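Local coordinates for Ice-binding protein (Flavobacteriaceae bacterium, PDB 5UYT), which probably binds to ice crystals and holds back their growth, acting as a two-domain bacterial antifreeze protein, at residues Gly302-Leu307 with Asn321-Leu326. Sequence-based numbering, arbitrary orientation.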
loop_
_atom_site.group_PDB
_atom_site.type_symbol
_atom_site.label_atom_id
_atom_site.label_comp_id
_atom_site.label_asym_id
_atom_site.label_seq_id
_atom_site.Cartn_x
_atom_site.Cartn_y
_atom_site.Cartn_z
ATOM N N GLY A 302 4.451 7.599 -5.548
ATOM C CA GLY A 302 4.015 8.670 -4.642
ATOM C C GLY A 302 2.563 8.998 -4.923
ATOM O O GLY A 302 1.726 8.109 -5.111
ATOM N N GLN A 303 2.264 10.284 -4.934
ATOM C CA GLN A 303 0.903 10.768 -5.194
ATOM C C GLN A 303 -0.094 10.091 -4.271
ATOM O O GLN A 303 -1.195 9.718 -4.707
ATOM C CB GLN A 303 0.503 10.519 -6.656
ATOM C CG GLN A 303 1.435 11.163 -7.667
ATOM C CD GLN A 303 0.835 11.059 -9.045
ATOM O OE1 GLN A 303 -0.041 11.825 -9.391
ATOM N NE2 GLN A 303 1.236 10.054 -9.800
ATOM N N ASN A 304 0.298 9.943 -3.006
ATOM C CA ASN A 304 -0.550 9.385 -1.956
ATOM C C ASN A 304 -0.831 7.881 -2.111
ATOM O O ASN A 304 -1.840 7.364 -1.600
ATOM C CB ASN A 304 -1.832 10.239 -1.806
ATOM C CG ASN A 304 -1.524 11.724 -1.815
ATOM O OD1 ASN A 304 -2.001 12.476 -2.667
ATOM N ND2 ASN A 304 -0.694 12.143 -0.909
ATOM N N LEU A 305 0.083 7.176 -2.775
ATOM C CA LEU A 305 0.051 5.728 -2.846
ATOM C C LEU A 305 0.196 5.202 -1.421
ATOM O O LEU A 305 0.975 5.755 -0.617
ATOM C CB LEU A 305 1.259 5.224 -3.663
ATOM C CG LEU A 305 1.495 3.741 -3.970
ATOM C CD1 LEU A 305 0.340 3.119 -4.764
ATOM C CD2 LEU A 305 2.824 3.613 -4.743
ATOM N N VAL A 306 -0.545 4.142 -1.114
ATOM C CA VAL A 306 -0.395 3.444 0.158
ATOM C C VAL A 306 0.025 2.011 -0.161
ATOM O O VAL A 306 -0.603 1.343 -1.019
ATOM C CB VAL A 306 -1.730 3.434 0.953
ATOM C CG1 VAL A 306 -1.577 2.726 2.301
ATOM C CG2 VAL A 306 -2.233 4.857 1.164
ATOM N N LEU A 307 1.051 1.537 0.555
ATOM C CA LEU A 307 1.563 0.181 0.425
ATOM C C LEU A 307 1.366 -0.595 1.742
ATOM O O LEU A 307 1.113 0.002 2.801
ATOM C CB LEU A 307 3.048 0.213 0.018
ATOM C CG LEU A 307 3.356 0.944 -1.315
ATOM C CD1 LEU A 307 4.873 0.887 -1.615
ATOM C CD2 LEU A 307 2.541 0.377 -2.490
ATOM N N ASN A 321 7.009 11.384 -6.087
ATOM C CA ASN A 321 6.365 12.699 -6.144
ATOM C C ASN A 321 5.450 12.770 -4.944
ATOM O O ASN A 321 4.469 11.988 -4.862
ATOM C CB ASN A 321 5.531 12.891 -7.433
ATOM C CG ASN A 321 4.969 14.328 -7.575
ATOM O OD1 ASN A 321 4.668 15.023 -6.585
ATOM N ND2 ASN A 321 4.836 14.793 -8.832
ATOM N N GLY A 322 5.763 13.660 -4.003
ATOM C CA GLY A 322 4.876 13.811 -2.869
ATOM C C GLY A 322 5.025 12.609 -1.943
ATOM O O GLY A 322 6.138 12.174 -1.662
ATOM N N LYS A 323 3.883 12.081 -1.509
ATOM C CA LYS A 323 3.875 11.129 -0.413
ATOM C C LYS A 323 3.627 9.688 -0.829
ATOM O O LYS A 323 2.735 9.420 -1.656
ATOM C CB LYS A 323 2.755 11.523 0.560
ATOM C CG LYS A 323 2.650 10.576 1.777
ATOM C CD LYS A 323 1.717 11.043 2.885
ATOM C CE LYS A 323 0.291 11.222 2.420
ATOM N NZ LYS A 323 -0.620 11.546 3.575
ATOM N N VAL A 324 4.392 8.782 -0.219
ATOM C CA VAL A 324 4.041 7.357 -0.177
ATOM C C VAL A 324 3.878 6.972 1.299
ATOM O O VAL A 324 4.675 7.390 2.134
ATOM C CB VAL A 324 5.091 6.477 -0.919
ATOM C CG1 VAL A 324 6.478 6.568 -0.271
ATOM C CG2 VAL A 324 4.614 5.024 -1.036
ATOM N N THR A 325 2.853 6.160 1.595
ATOM C CA THR A 325 2.588 5.707 2.952
ATOM C C THR A 325 2.740 4.203 3.046
ATOM O O THR A 325 2.340 3.458 2.107
ATOM C CB THR A 325 1.165 6.108 3.363
ATOM O OG1 THR A 325 1.037 7.537 3.339
ATOM C CG2 THR A 325 0.816 5.556 4.771
ATOM N N LEU A 326 3.369 3.767 4.143
ATOM C CA LEU A 326 3.562 2.345 4.436
ATOM C C LEU A 326 2.671 1.966 5.611
ATOM O O LEU A 326 2.800 2.510 6.695
ATOM C CB LEU A 326 5.059 2.058 4.701
ATOM C CG LEU A 326 5.945 2.604 3.553
ATOM C CD1 LEU A 326 7.403 2.382 3.968
ATOM C CD2 LEU A 326 5.645 1.891 2.209
HETATM O O HOH W 1 -0.041 8.000 0.939
#
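Thr325 carries the backbone ladder between 305-307 and 323-326: its N donates to Leu305 O (2.9 Å), and its O accepts Leu307 N in a nearly straight bond (2.8 Å, 168° at the hydrogen). Val306 sits between these two bonds as a parallel bridge partner of Thr325. Toward the start of both segments the chain 302-305 folds into a type I' turn, closed by Leu305 N to Gly302 O, and presents two successive amides to the other backbone. Gln303 N meets Asn321 O at 2.8 Å, while Asn304 N reaches Lys323 O in a more bent bond of the same length. At the base of this turn Gly302 CA makes a CA-H...O contact with Asn321 O at 3.4 Å; a CB there would collide with that oxygen.

One water bridges the strands, donating to Leu305 O and hydrogen-bonded to Thr325 OG1 (2.7 Å), so Leu305 O is gripped by both an amide and a water. On the more exposed side, Asn304 ND2 lies 3.6 Å from Lys323 CE, the two side chains crossing at about a right angle.

The apolar contacts gather on the face bearing Leu305, Leu307, Val324 and Leu326. Leu307 and Leu326, each with CG anti to the carbonyl carbon (chi1 -59° and -52°), run side by side, CB of the former 3.8 Å from CD2 of the latter. Strand 351-355 pairs with the other edge of 323-327, and Leu295 packs on Leu307. Such in-register parallel pairing of successive coils, with aliphatic residues stacked inside, is characteristic of the right-handed beta-helix of ice-binding proteins.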